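Local coordinates for nisin biosynthesis protein NisC (Lactococcus lactis subsp. lactis, PDB 2G0D), which acts as the zinc-containing lantibiotic cyclase of nisin biosynthesis, closing the thioether (lanthionine-type) rings of the nisin precursor peptide, at residues 39-44 against 90-95; 161-166 against 213-218; 288-293 against 338-343. All coordinates share one frame; numbering follows the deposited sequence.

Contact 1 (39-44 against 90-95)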
ATOM      1  N   GLY A  39       6.429   6.639  -9.488  1.00 27.87           N
ATOM      2  CA  GLY A  39       6.483   7.427  -8.219  1.00 27.23           C
ATOM      3  C   GLY A  39       6.855   8.886  -8.454  1.00 27.77           C
ATOM      4  O   GLY A  39       6.289   9.803  -7.846  1.00 26.95           O
ATOM      5  N   ILE A  40       7.771   9.108  -9.397  1.00 28.06           N
ATOM      6  CA  ILE A  40       8.180  10.453  -9.761  1.00 28.59           C
ATOM      7  C   ILE A  40       7.055  11.249 -10.439  1.00 29.20           C
ATOM      8  O   ILE A  40       6.835  12.419 -10.101  1.00 29.79           O
ATOM      9  CB  ILE A  40       9.425  10.426 -10.683  1.00 28.64           C
ATOM     10  CG1 ILE A  40      10.546   9.597 -10.042  1.00 28.97           C
ATOM     11  CG2 ILE A  40       9.917  11.830 -10.961  1.00 29.42           C
ATOM     12  CD1 ILE A  40      10.904   9.965  -8.587  1.00 25.94           C
ATOM     13  N   ILE A  41       6.367  10.610 -11.394  1.00 28.31           N
ATOM     14  CA  ILE A  41       5.199  11.171 -12.058  1.00 27.63           C
ATOM     15  C   ILE A  41       4.150  11.577 -11.015  1.00 28.03           C
ATOM     16  O   ILE A  41       3.602  12.664 -11.113  1.00 27.68           O
ATOM     17  CB  ILE A  41       4.588  10.147 -13.074  1.00 27.73           C
ATOM     18  CG1 ILE A  41       5.517   9.985 -14.300  1.00 28.29           C
ATOM     19  CG2 ILE A  41       3.195  10.558 -13.508  1.00 25.81           C
ATOM     20  CD1 ILE A  41       5.252   8.694 -15.143  1.00 27.44           C
ATOM     21  N   LEU A  42       3.896  10.726 -10.011  1.00 27.74           N
ATOM     22  CA  LEU A  42       2.914  11.071  -8.941  1.00 28.29           C
ATOM     23  C   LEU A  42       3.294  12.294  -8.132  1.00 28.38           C
ATOM     24  O   LEU A  42       2.469  13.186  -7.928  1.00 28.03           O
ATOM     25  CB  LEU A  42       2.596   9.892  -8.020  1.00 27.40           C
ATOM     26  CG  LEU A  42       1.773   8.807  -8.730  1.00 28.39           C
ATOM     27  CD1 LEU A  42       1.757   7.505  -7.945  1.00 27.84           C
ATOM     28  CD2 LEU A  42       0.330   9.307  -8.989  1.00 30.45           C
ATOM     29  N   MET A  43       4.554  12.359  -7.721  1.00 29.62           N
ATOM     30  CA  MET A  43       5.043  13.488  -6.939  1.00 31.06           C
ATOM     31  C   MET A  43       4.907  14.806  -7.705  1.00 29.55           C
ATOM     32  O   MET A  43       4.467  15.793  -7.149  1.00 30.44           O
ATOM     33  CB  MET A  43       6.491  13.272  -6.521  1.00 30.84           C
ATOM     34  CG  MET A  43       7.130  14.562  -5.961  1.00 32.80           C
ATOM     35  SD  MET A  43       8.916  14.573  -6.012  1.00 36.62           S
ATOM     36  CE  MET A  43       9.199  14.798  -7.751  1.00 32.87           C
ATOM     37  N   LEU A  44       5.290  14.806  -8.974  1.00 29.02           N
ATOM     38  CA  LEU A  44       5.271  16.014  -9.814  1.00 28.87           C
ATOM     39  C   LEU A  44       3.845  16.442 -10.134  1.00 28.73           C
ATOM     40  O   LEU A  44       3.544  17.636 -10.192  1.00 27.49           O
ATOM     41  CB  LEU A  44       6.035  15.776 -11.129  1.00 28.73           C
ATOM     42  CG  LEU A  44       7.567  15.712 -11.157  1.00 30.24           C
ATOM     43  CD1 LEU A  44       8.075  15.354 -12.561  1.00 28.12           C
ATOM     44  CD2 LEU A  44       8.193  17.010 -10.713  1.00 28.01           C
ATOM     45  N   LEU A  90      -1.781   3.427 -12.179  1.00 26.72           N
ATOM     46  CA  LEU A  90      -2.122   4.337 -11.087  1.00 26.87           C
ATOM     47  C   LEU A  90      -1.454   5.698 -11.257  1.00 27.23           C
ATOM     48  O   LEU A  90      -2.098   6.751 -11.026  1.00 27.68           O
ATOM     49  CB  LEU A  90      -1.732   3.755  -9.705  1.00 27.11           C
ATOM     50  CG  LEU A  90      -2.181   4.572  -8.470  1.00 25.84           C
ATOM     51  CD1 LEU A  90      -3.682   4.506  -8.319  1.00 23.39           C
ATOM     52  CD2 LEU A  90      -1.491   4.070  -7.234  1.00 27.75           C
ATOM     53  N   SER A  91      -0.172   5.690 -11.666  1.00 26.48           N
ATOM     54  CA  SER A  91       0.603   6.928 -11.753  1.00 25.66           C
ATOM     55  C   SER A  91       0.059   7.937 -12.798  1.00 27.30           C
ATOM     56  O   SER A  91       0.309   9.165 -12.692  1.00 26.29           O
ATOM     57  CB  SER A  91       2.089   6.631 -11.960  1.00 26.01           C
ATOM     58  OG  SER A  91       2.391   6.208 -13.293  1.00 23.19           O
ATOM     59  N   ILE A  92      -0.715   7.439 -13.781  1.00 28.05           N
ATOM     60  CA  ILE A  92      -1.283   8.317 -14.822  1.00 29.23           C
ATOM     61  C   ILE A  92      -2.817   8.345 -14.854  1.00 29.61           C
ATOM     62  O   ILE A  92      -3.426   9.008 -15.691  1.00 30.31           O
ATOM     63  CB  ILE A  92      -0.738   7.969 -16.244  1.00 29.55           C
ATOM     64  CG1 ILE A  92      -1.273   6.600 -16.708  1.00 30.57           C
ATOM     65  CG2 ILE A  92       0.800   8.000 -16.278  1.00 28.92           C
ATOM     66  CD1 ILE A  92      -0.808   6.192 -18.109  1.00 29.89           C
ATOM     67  N   LEU A  93      -3.447   7.610 -13.955  1.00 30.08           N
ATOM     68  CA  LEU A  93      -4.916   7.458 -13.972  1.00 30.15           C
ATOM     69  C   LEU A  93      -5.677   8.802 -14.039  1.00 30.51           C
ATOM     70  O   LEU A  93      -6.639   8.927 -14.803  1.00 30.99           O
ATOM     71  CB  LEU A  93      -5.394   6.607 -12.778  1.00 29.64           C
ATOM     72  CG  LEU A  93      -6.902   6.341 -12.720  1.00 30.01           C
ATOM     73  CD1 LEU A  93      -7.398   5.617 -13.973  1.00 26.86           C
ATOM     74  CD2 LEU A  93      -7.252   5.554 -11.494  1.00 29.88           C
ATOM     75  N   HIS A  94      -5.229   9.804 -13.274  1.00 30.55           N
ATOM     76  CA  HIS A  94      -5.866  11.154 -13.251  1.00 30.18           C
ATOM     77  C   HIS A  94      -5.834  11.899 -14.593  1.00 30.33           C
ATOM     78  O   HIS A  94      -6.554  12.874 -14.784  1.00 30.18           O
ATOM     79  CB  HIS A  94      -5.180  12.030 -12.223  1.00 29.90           C
ATOM     80  CG  HIS A  94      -3.744  12.273 -12.534  1.00 28.97           C
ATOM     81  ND1 HIS A  94      -2.784  11.303 -12.360  1.00 26.50           N
ATOM     82  CD2 HIS A  94      -3.109  13.357 -13.033  1.00 26.23           C
ATOM     83  CE1 HIS A  94      -1.613  11.781 -12.732  1.00 29.46           C
ATOM     84  NE2 HIS A  94      -1.782  13.023 -13.153  1.00 29.95           N
ATOM     85  N   LEU A  95      -5.025  11.408 -15.522  1.00 30.60           N
ATOM     86  CA  LEU A  95      -4.879  12.023 -16.834  1.00 31.13           C
ATOM     87  C   LEU A  95      -5.783  11.389 -17.906  1.00 31.92           C
ATOM     88  O   LEU A  95      -5.819  11.869 -19.039  1.00 31.23           O
ATOM     89  CB  LEU A  95      -3.431  11.936 -17.263  1.00 31.21           C
ATOM     90  CG  LEU A  95      -2.395  12.771 -16.482  1.00 30.91           C
ATOM     91  CD1 LEU A  95      -0.967  12.342 -16.825  1.00 29.75           C
ATOM     92  CD2 LEU A  95      -2.578  14.257 -16.765  1.00 30.76           C
TER
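I41 and L42 press against S91 in a close, buried contact where helix 37-45 and the end of helix 85-92, two short helices of the inner layer of this alpha toroid, meet. The backbones come very near: the CA atoms of L42 and S91 are 5.5 Å apart, a spacing that suits the small serine. L42 and I41 share the covering of S91 almost equally. The CG of L42 lies 3.7 Å from the CA of S91, and both methyls bear on the same residue, so the leucine fork lies over serine backbone and CB. I41 uses its branch methyl: CG2, anti to the backbone N, is turned to the carbonyl of S91, with I41 CG2 3.3 Å from S91 O. Within segment 90-95 itself, the ring edge of H94 meets the same oxygen in plane, H94 CE1 being 3.2 Å from S91 O. The hydroxyl of S91 makes no polar bond across the gap; OG is hydrogen-bonded to the backbone O of I88 on its own helix, and I41 CD1 lies beside it at van der Waals distance. Beyond the contact, helix 53-74 meets I41 through I67 and I92 through I64. The contact thus relies on the van der Waals fit of methyls against backbone, with the serine hydroxyl satisfied within its own helix.

Contact 2 (161-166 against 213-218)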
ATOM      1  N   LEU A 161     -13.715 -12.184  -9.255  1.00 30.54           N
ATOM      2  CA  LEU A 161     -12.755 -13.283  -9.354  1.00 29.88           C
ATOM      3  C   LEU A 161     -11.628 -13.132  -8.335  1.00 29.34           C
ATOM      4  O   LEU A 161     -11.295 -14.097  -7.641  1.00 29.32           O
ATOM      5  CB  LEU A 161     -12.166 -13.378 -10.778  1.00 29.54           C
ATOM      6  CG  LEU A 161     -11.205 -14.543 -11.064  1.00 29.42           C
ATOM      7  CD1 LEU A 161     -11.972 -15.852 -11.369  1.00 28.54           C
ATOM      8  CD2 LEU A 161     -10.262 -14.179 -12.225  1.00 29.55           C
ATOM      9  N   ILE A 162     -11.038 -11.937  -8.259  1.00 29.69           N
ATOM     10  CA  ILE A 162      -9.986 -11.619  -7.258  1.00 29.81           C
ATOM     11  C   ILE A 162     -10.531 -11.687  -5.812  1.00 30.60           C
ATOM     12  O   ILE A 162      -9.930 -12.313  -4.921  1.00 30.75           O
ATOM     13  CB  ILE A 162      -9.405 -10.195  -7.478  1.00 30.20           C
ATOM     14  CG1 ILE A 162      -8.577 -10.127  -8.764  1.00 30.82           C
ATOM     15  CG2 ILE A 162      -8.575  -9.742  -6.298  1.00 27.37           C
ATOM     16  CD1 ILE A 162      -8.310  -8.707  -9.249  1.00 28.92           C
ATOM     17  N   ILE A 163     -11.669 -11.037  -5.586  1.00 31.50           N
ATOM     18  CA  ILE A 163     -12.320 -11.032  -4.265  1.00 32.03           C
ATOM     19  C   ILE A 163     -12.591 -12.459  -3.768  1.00 32.79           C
ATOM     20  O   ILE A 163     -12.255 -12.791  -2.618  1.00 32.86           O
ATOM     21  CB  ILE A 163     -13.605 -10.174  -4.277  1.00 32.46           C
ATOM     22  CG1 ILE A 163     -13.251  -8.680  -4.184  1.00 30.73           C
ATOM     23  CG2 ILE A 163     -14.590 -10.551  -3.109  1.00 34.20           C
ATOM     24  CD1 ILE A 163     -14.320  -7.787  -4.794  1.00 27.83           C
ATOM     25  N   ASN A 164     -13.163 -13.301  -4.633  1.00 32.57           N
ATOM     26  CA  ASN A 164     -13.443 -14.701  -4.266  1.00 32.89           C
ATOM     27  C   ASN A 164     -12.162 -15.478  -3.994  1.00 33.31           C
ATOM     28  O   ASN A 164     -12.090 -16.249  -3.034  1.00 33.43           O
ATOM     29  CB  ASN A 164     -14.252 -15.421  -5.352  1.00 32.91           C
ATOM     30  CG  ASN A 164     -15.728 -15.073  -5.329  1.00 33.41           C
ATOM     31  OD1 ASN A 164     -16.208 -14.359  -4.450  1.00 34.07           O
ATOM     32  ND2 ASN A 164     -16.465 -15.584  -6.320  1.00 34.38           N
ATOM     33  N   PHE A 165     -11.146 -15.254  -4.832  1.00 33.47           N
ATOM     34  CA  PHE A 165      -9.846 -15.882  -4.658  1.00 33.78           C
ATOM     35  C   PHE A 165      -9.154 -15.493  -3.341  1.00 34.30           C
ATOM     36  O   PHE A 165      -8.643 -16.364  -2.620  1.00 34.35           O
ATOM     37  CB  PHE A 165      -8.949 -15.580  -5.853  1.00 34.35           C
ATOM     38  CG  PHE A 165      -7.539 -16.068  -5.692  1.00 34.96           C
ATOM     39  CD1 PHE A 165      -7.180 -17.346  -6.121  1.00 37.48           C
ATOM     40  CD2 PHE A 165      -6.568 -15.251  -5.114  1.00 35.64           C
ATOM     41  CE1 PHE A 165      -5.868 -17.797  -5.974  1.00 37.30           C
ATOM     42  CE2 PHE A 165      -5.259 -15.697  -4.959  1.00 36.35           C
ATOM     43  CZ  PHE A 165      -4.912 -16.966  -5.396  1.00 36.54           C
ATOM     44  N   LEU A 166      -9.124 -14.196  -3.027  1.00 34.26           N
ATOM     45  CA  LEU A 166      -8.603 -13.754  -1.739  1.00 34.59           C
ATOM     46  C   LEU A 166      -9.367 -14.340  -0.531  1.00 35.14           C
ATOM     47  O   LEU A 166      -8.745 -14.906   0.373  1.00 35.49           O
ATOM     48  CB  LEU A 166      -8.525 -12.212  -1.657  1.00 34.06           C
ATOM     49  CG  LEU A 166      -7.621 -11.480  -2.670  1.00 33.11           C
ATOM     50  CD1 LEU A 166      -7.801  -9.911  -2.638  1.00 30.24           C
ATOM     51  CD2 LEU A 166      -6.150 -11.900  -2.513  1.00 28.68           C
ATOM     52  N   CYS A 213      -8.110  -5.248   4.588  1.00 29.62           N
ATOM     53  CA  CYS A 213      -8.383  -3.887   4.115  1.00 29.76           C
ATOM     54  C   CYS A 213      -9.002  -3.901   2.736  1.00 29.84           C
ATOM     55  O   CYS A 213      -9.982  -3.188   2.492  1.00 29.93           O
ATOM     56  CB  CYS A 213      -7.114  -3.023   4.084  1.00 29.69           C
ATOM     57  SG  CYS A 213      -6.481  -2.580   5.743  1.00 29.21           S
ATOM     58  N   ILE A 214      -8.443  -4.710   1.830  1.00 30.19           N
ATOM     59  CA  ILE A 214      -8.920  -4.683   0.443  1.00 29.76           C
ATOM     60  C   ILE A 214     -10.330  -5.262   0.342  1.00 30.00           C
ATOM     61  O   ILE A 214     -11.162  -4.764  -0.426  1.00 30.19           O
ATOM     62  CB  ILE A 214      -7.899  -5.278  -0.603  1.00 30.54           C
ATOM     63  CG1 ILE A 214      -8.088  -4.617  -1.975  1.00 30.36           C
ATOM     64  CG2 ILE A 214      -8.015  -6.806  -0.733  1.00 29.65           C
ATOM     65  CD1 ILE A 214      -7.851  -3.071  -1.977  1.00 29.31           C
ATOM     66  N   LEU A 215     -10.618  -6.283   1.147  1.00 29.53           N
ATOM     67  CA  LEU A 215     -11.992  -6.821   1.203  1.00 29.37           C
ATOM     68  C   LEU A 215     -13.031  -5.873   1.780  1.00 29.28           C
ATOM     69  O   LEU A 215     -14.185  -5.873   1.321  1.00 30.20           O
ATOM     70  CB  LEU A 215     -12.042  -8.139   1.966  1.00 29.20           C
ATOM     71  CG  LEU A 215     -11.246  -9.273   1.314  1.00 29.36           C
ATOM     72  CD1 LEU A 215     -11.239 -10.470   2.255  1.00 31.19           C
ATOM     73  CD2 LEU A 215     -11.774  -9.674  -0.087  1.00 27.20           C
ATOM     74  N   ALA A 216     -12.642  -5.104   2.799  1.00 28.86           N
ATOM     75  CA  ALA A 216     -13.508  -4.083   3.362  1.00 29.30           C
ATOM     76  C   ALA A 216     -13.765  -2.992   2.316  1.00 29.66           C
ATOM     77  O   ALA A 216     -14.911  -2.581   2.103  1.00 29.54           O
ATOM     78  CB  ALA A 216     -12.873  -3.478   4.625  1.00 29.78           C
ATOM     79  N   TYR A 217     -12.685  -2.521   1.679  1.00 29.60           N
ATOM     80  CA  TYR A 217     -12.794  -1.493   0.630  1.00 29.61           C
ATOM     81  C   TYR A 217     -13.649  -1.967  -0.534  1.00 29.26           C
ATOM     82  O   TYR A 217     -14.507  -1.230  -0.959  1.00 30.10           O
ATOM     83  CB  TYR A 217     -11.420  -1.020   0.146  1.00 28.76           C
ATOM     84  CG  TYR A 217     -11.434   0.113  -0.880  1.00 29.09           C
ATOM     85  CD1 TYR A 217     -12.059   1.335  -0.604  1.00 28.53           C
ATOM     86  CD2 TYR A 217     -10.792  -0.031  -2.118  1.00 26.21           C
ATOM     87  CE1 TYR A 217     -12.055   2.376  -1.531  1.00 26.79           C
ATOM     88  CE2 TYR A 217     -10.777   1.019  -3.039  1.00 23.33           C
ATOM     89  CZ  TYR A 217     -11.393   2.204  -2.736  1.00 27.02           C
ATOM     90  OH  TYR A 217     -11.388   3.226  -3.662  1.00 29.45           O
ATOM     91  N   ALA A 218     -13.426  -3.189  -1.026  1.00 29.18           N
ATOM     92  CA  ALA A 218     -14.308  -3.837  -2.027  1.00 28.56           C
ATOM     93  C   ALA A 218     -15.784  -3.821  -1.628  1.00 29.25           C
ATOM     94  O   ALA A 218     -16.614  -3.424  -2.429  1.00 29.93           O
ATOM     95  CB  ALA A 218     -13.849  -5.286  -2.324  1.00 27.36           C
TER
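I163 and L166, one turn apart on helix 156-168, meet I214, L215 and A218 of helix 208-221 in a contact of apolar side chains. The segments run roughly antiparallel, their axes 10.8 Å apart at closest and their directions 138° from each other, and these five residues carry the contact. The tightest fit pairs a long side chain with a short one. The CG1 arm of I163 starts beside the backbone N, and chi2 of 154° extends it so that CD1 reaches across to the methyl of alanine, with I163 CD1 3.5 Å from A218 CB; a residue as small as alanine suits the receiving end. At the next level L166 and I214 cross obliquely, and L166 CD1 lands 3.6 Å from I214 CG2. That methyl is available because I214 has CG1 anti to its backbone N (chi1 -151°), which puts CG2 in the crowded position between N and the carbonyl carbon, on the side facing L166. L215 lies between the two pairs. Its CD2 is 4.2 Å from CG2 of I163 and also approaches CB of L166 and the backbone O of I163, which is hydrogen-bonded to OG of S167. Around this core, I162 and L166 also rest on helix 140-147, through L144, L147 and S141, while helix 100-122 touches the next face of helix 156-168. Helix 208-221 turns C213 and A216 toward helix 281-294, so it is sandwiched between 156-168 and 281-294. Strand 200-201, which pairs antiparallel with 255-256, lies on the connection between the two segments.

Contact 3 (288-293 against 338-343)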
ATOM      1  N   TYR A 288      -8.720  -2.160  11.142  1.00 28.88           N
ATOM      2  CA  TYR A 288      -9.774  -1.990  12.124  1.00 29.12           C
ATOM      3  C   TYR A 288     -10.670  -0.811  11.706  1.00 29.40           C
ATOM      4  O   TYR A 288     -11.896  -0.831  11.888  1.00 28.98           O
ATOM      5  CB  TYR A 288      -9.170  -1.758  13.511  1.00 29.47           C
ATOM      6  CG  TYR A 288      -8.730  -3.025  14.247  1.00 30.98           C
ATOM      7  CD1 TYR A 288      -9.569  -3.613  15.208  1.00 31.72           C
ATOM      8  CD2 TYR A 288      -7.490  -3.633  13.993  1.00 30.18           C
ATOM      9  CE1 TYR A 288      -9.198  -4.780  15.896  1.00 30.17           C
ATOM     10  CE2 TYR A 288      -7.102  -4.804  14.692  1.00 29.57           C
ATOM     11  CZ  TYR A 288      -7.966  -5.358  15.650  1.00 31.14           C
ATOM     12  OH  TYR A 288      -7.625  -6.499  16.355  1.00 31.29           O
ATOM     13  N   LEU A 289     -10.039   0.201  11.128  1.00 28.00           N
ATOM     14  CA  LEU A 289     -10.724   1.389  10.695  1.00 27.99           C
ATOM     15  C   LEU A 289     -11.696   0.981   9.584  1.00 28.23           C
ATOM     16  O   LEU A 289     -12.908   1.189   9.703  1.00 26.78           O
ATOM     17  CB  LEU A 289      -9.685   2.419  10.185  1.00 28.18           C
ATOM     18  CG  LEU A 289     -10.279   3.681   9.571  1.00 29.16           C
ATOM     19  CD1 LEU A 289     -11.165   4.362  10.649  1.00 28.36           C
ATOM     20  CD2 LEU A 289      -9.224   4.624   9.036  1.00 27.59           C
ATOM     21  N   TYR A 290     -11.139   0.398   8.512  1.00 28.05           N
ATOM     22  CA  TYR A 290     -11.899  -0.006   7.347  1.00 28.48           C
ATOM     23  C   TYR A 290     -12.923  -1.096   7.656  1.00 29.25           C
ATOM     24  O   TYR A 290     -14.062  -1.020   7.192  1.00 29.37           O
ATOM     25  CB  TYR A 290     -10.965  -0.444   6.222  1.00 28.88           C
ATOM     26  CG  TYR A 290     -10.047   0.662   5.669  1.00 30.07           C
ATOM     27  CD1 TYR A 290     -10.447   2.012   5.652  1.00 29.44           C
ATOM     28  CD2 TYR A 290      -8.813   0.341   5.131  1.00 27.91           C
ATOM     29  CE1 TYR A 290      -9.612   3.013   5.125  1.00 30.74           C
ATOM     30  CE2 TYR A 290      -7.969   1.325   4.612  1.00 29.52           C
ATOM     31  CZ  TYR A 290      -8.374   2.648   4.605  1.00 31.24           C
ATOM     32  OH  TYR A 290      -7.516   3.600   4.105  1.00 32.07           O
ATOM     33  N   GLY A 291     -12.516  -2.111   8.419  1.00 29.43           N
ATOM     34  CA  GLY A 291     -13.453  -3.156   8.908  1.00 29.74           C
ATOM     35  C   GLY A 291     -14.599  -2.557   9.703  1.00 29.92           C
ATOM     36  O   GLY A 291     -15.781  -2.866   9.453  1.00 30.24           O
ATOM     37  N   GLY A 292     -14.259  -1.671  10.635  1.00 29.38           N
ATOM     38  CA  GLY A 292     -15.239  -0.982  11.468  1.00 29.35           C
ATOM     39  C   GLY A 292     -16.234  -0.141  10.692  1.00 30.44           C
ATOM     40  O   GLY A 292     -17.439  -0.144  11.004  1.00 30.60           O
ATOM     41  N   LEU A 293     -15.743   0.601   9.702  1.00 30.55           N
ATOM     42  CA  LEU A 293     -16.628   1.392   8.844  1.00 31.97           C
ATOM     43  C   LEU A 293     -17.427   0.482   7.908  1.00 32.51           C
ATOM     44  O   LEU A 293     -18.628   0.698   7.749  1.00 33.49           O
ATOM     45  CB  LEU A 293     -15.888   2.486   8.065  1.00 31.39           C
ATOM     46  CG  LEU A 293     -15.138   3.539   8.911  1.00 33.15           C
ATOM     47  CD1 LEU A 293     -14.162   4.370   8.025  1.00 30.96           C
ATOM     48  CD2 LEU A 293     -16.073   4.445   9.715  1.00 30.48           C
ATOM     49  N   LYS A 338      -7.878  11.359  10.206  1.00 30.35           N
ATOM     50  CA  LYS A 338      -8.475  12.679  10.432  1.00 31.34           C
ATOM     51  C   LYS A 338      -9.496  13.029   9.341  1.00 31.73           C
ATOM     52  O   LYS A 338     -10.585  13.494   9.635  1.00 31.29           O
ATOM     53  CB  LYS A 338      -7.381  13.748  10.498  1.00 31.39           C
ATOM     54  CG  LYS A 338      -7.898  15.122  10.870  1.00 33.02           C
ATOM     55  CD  LYS A 338      -6.827  16.180  10.774  1.00 34.43           C
ATOM     56  CE  LYS A 338      -7.401  17.541  11.140  1.00 39.29           C
ATOM     57  NZ  LYS A 338      -7.699  17.631  12.600  1.00 42.20           N
ATOM     58  N   ARG A 339      -9.116  12.794   8.082  1.00 32.52           N
ATOM     59  CA  ARG A 339      -9.985  12.958   6.924  1.00 33.12           C
ATOM     60  C   ARG A 339     -11.299  12.152   7.040  1.00 33.20           C
ATOM     61  O   ARG A 339     -12.355  12.667   6.698  1.00 33.12           O
ATOM     62  CB  ARG A 339      -9.234  12.531   5.647  1.00 32.97           C
ATOM     63  CG  ARG A 339      -9.917  12.941   4.323  1.00 35.55           C
ATOM     64  CD  ARG A 339      -8.869  13.305   3.237  1.00 35.70           C
ATOM     65  NE  ARG A 339      -7.933  12.229   3.213  1.00 36.91           N
ATOM     66  CZ  ARG A 339      -6.692  12.261   3.684  1.00 34.43           C
ATOM     67  NH1 ARG A 339      -6.128  13.368   4.159  1.00 35.15           N
ATOM     68  NH2 ARG A 339      -6.018  11.142   3.655  1.00 29.59           N
ATOM     69  N   LEU A 340     -11.235  10.891   7.484  1.00 32.68           N
ATOM     70  CA  LEU A 340     -12.457  10.058   7.509  1.00 32.57           C
ATOM     71  C   LEU A 340     -13.312  10.258   8.779  1.00 33.56           C
ATOM     72  O   LEU A 340     -14.536  10.218   8.713  1.00 33.63           O
ATOM     73  CB  LEU A 340     -12.142   8.574   7.294  1.00 32.10           C
ATOM     74  CG  LEU A 340     -11.491   8.154   5.954  1.00 30.24           C
ATOM     75  CD1 LEU A 340     -11.264   6.654   5.901  1.00 28.87           C
ATOM     76  CD2 LEU A 340     -12.287   8.628   4.739  1.00 29.56           C
ATOM     77  N   LEU A 341     -12.650  10.515   9.908  1.00 34.11           N
ATOM     78  CA  LEU A 341     -13.282  10.545  11.234  1.00 34.52           C
ATOM     79  C   LEU A 341     -13.415  11.951  11.821  1.00 34.94           C
ATOM     80  O   LEU A 341     -14.159  12.169  12.786  1.00 35.38           O
ATOM     81  CB  LEU A 341     -12.501   9.634  12.198  1.00 34.08           C
ATOM     82  CG  LEU A 341     -12.342   8.155  11.773  1.00 33.47           C
ATOM     83  CD1 LEU A 341     -11.746   7.310  12.905  1.00 32.32           C
ATOM     84  CD2 LEU A 341     -13.666   7.558  11.368  1.00 31.58           C
ATOM     85  N   ASN A 342     -12.698  12.910  11.242  1.00 34.86           N
ATOM     86  CA  ASN A 342     -12.628  14.247  11.811  1.00 36.15           C
ATOM     87  C   ASN A 342     -12.113  14.204  13.238  1.00 35.51           C
ATOM     88  O   ASN A 342     -12.500  15.009  14.077  1.00 35.56           O
ATOM     89  CB  ASN A 342     -13.981  14.958  11.734  1.00 36.79           C
ATOM     90  CG  ASN A 342     -14.487  15.068  10.313  1.00 40.80           C
ATOM     91  OD1 ASN A 342     -15.593  14.596   9.986  1.00 43.91           O
ATOM     92  ND2 ASN A 342     -13.675  15.672   9.444  1.00 43.22           N
ATOM     93  N   THR A 343     -11.230  13.246  13.503  1.00 35.01           N
ATOM     94  CA  THR A 343     -10.601  13.142  14.809  1.00 34.38           C
ATOM     95  C   THR A 343      -9.477  14.161  14.936  1.00 34.69           C
ATOM     96  O   THR A 343      -8.807  14.459  13.959  1.00 34.58           O
ATOM     97  CB  THR A 343     -10.068  11.721  15.078  1.00 33.88           C
ATOM     98  OG1 THR A 343      -9.412  11.705  16.342  1.00 32.44           O
ATOM     99  CG2 THR A 343      -9.057  11.273  13.992  1.00 33.32           C
TER
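L340 and L341, adjacent residues in the last turn of helix 327-341, interlock with the face that helix 281-294 makes with L289, Y290 and L293. The bump of the first fit comes from L340. One of its methyls, CD1, enters a dip with three walls: it lies 4.3 Å from CD2 of L289, and L293 meets it with CD1, also at 4.3 Å from CD1 of L340. The third wall is aromatic. The side chains of Y290 and L340 cross at about a right angle, and the methyl comes to the rim of the ring near its plane, with L340 CD1 4.1 Å from Y290 CE1. The second fit is reciprocal, since here L289 supplies the bump. Its CG stands anti to the backbone N (chi1 175°), and CD1 beyond it pushes against the fork of L341, with L289 CD1 3.8 Å from L341 CD1 and only slightly farther from CG and CD2. The two leucines slide past each other in opposite directions. L293 completes the seam, its CD2 4.3 Å from L341 CD2. Leucine suits such places because its two methyls can serve different neighbours, as those of L289 and L293 do here. F405, from the C-terminal part of the chain, stacks on the ring of Y290 and also touches L293 and L340, extending the apolar patch. The one polar group on the interlocking side chains, the hydroxyl of Y290, is bonded to the backbone at L400 and F402. Methyls and a ring rim thus supply the adhesion between the helices, while the tyrosine's polar end ties this seam to the chain near the C-terminus.

In the fold
The three contacts follow one another along the chain without interleaving, all within its LanC-like region. Contact 1 is a separate place in the toroid, its centre 25 Å from that of contact 2 and 26 Å from that of contact 3, with no touch. Contacts 2 and 3 meet directly: A216 and C213 of helix 208-221 pack on Y290 and G291 of helix 281-294, so helices 156-168, 208-221, 281-294 and 327-341 form a continuous series. The last two begin just after the zinc ligands C278 and C324 with H325. Contacts 2 and 3 therefore connect the outer helix 156-168 inward to the helices that follow the metal site.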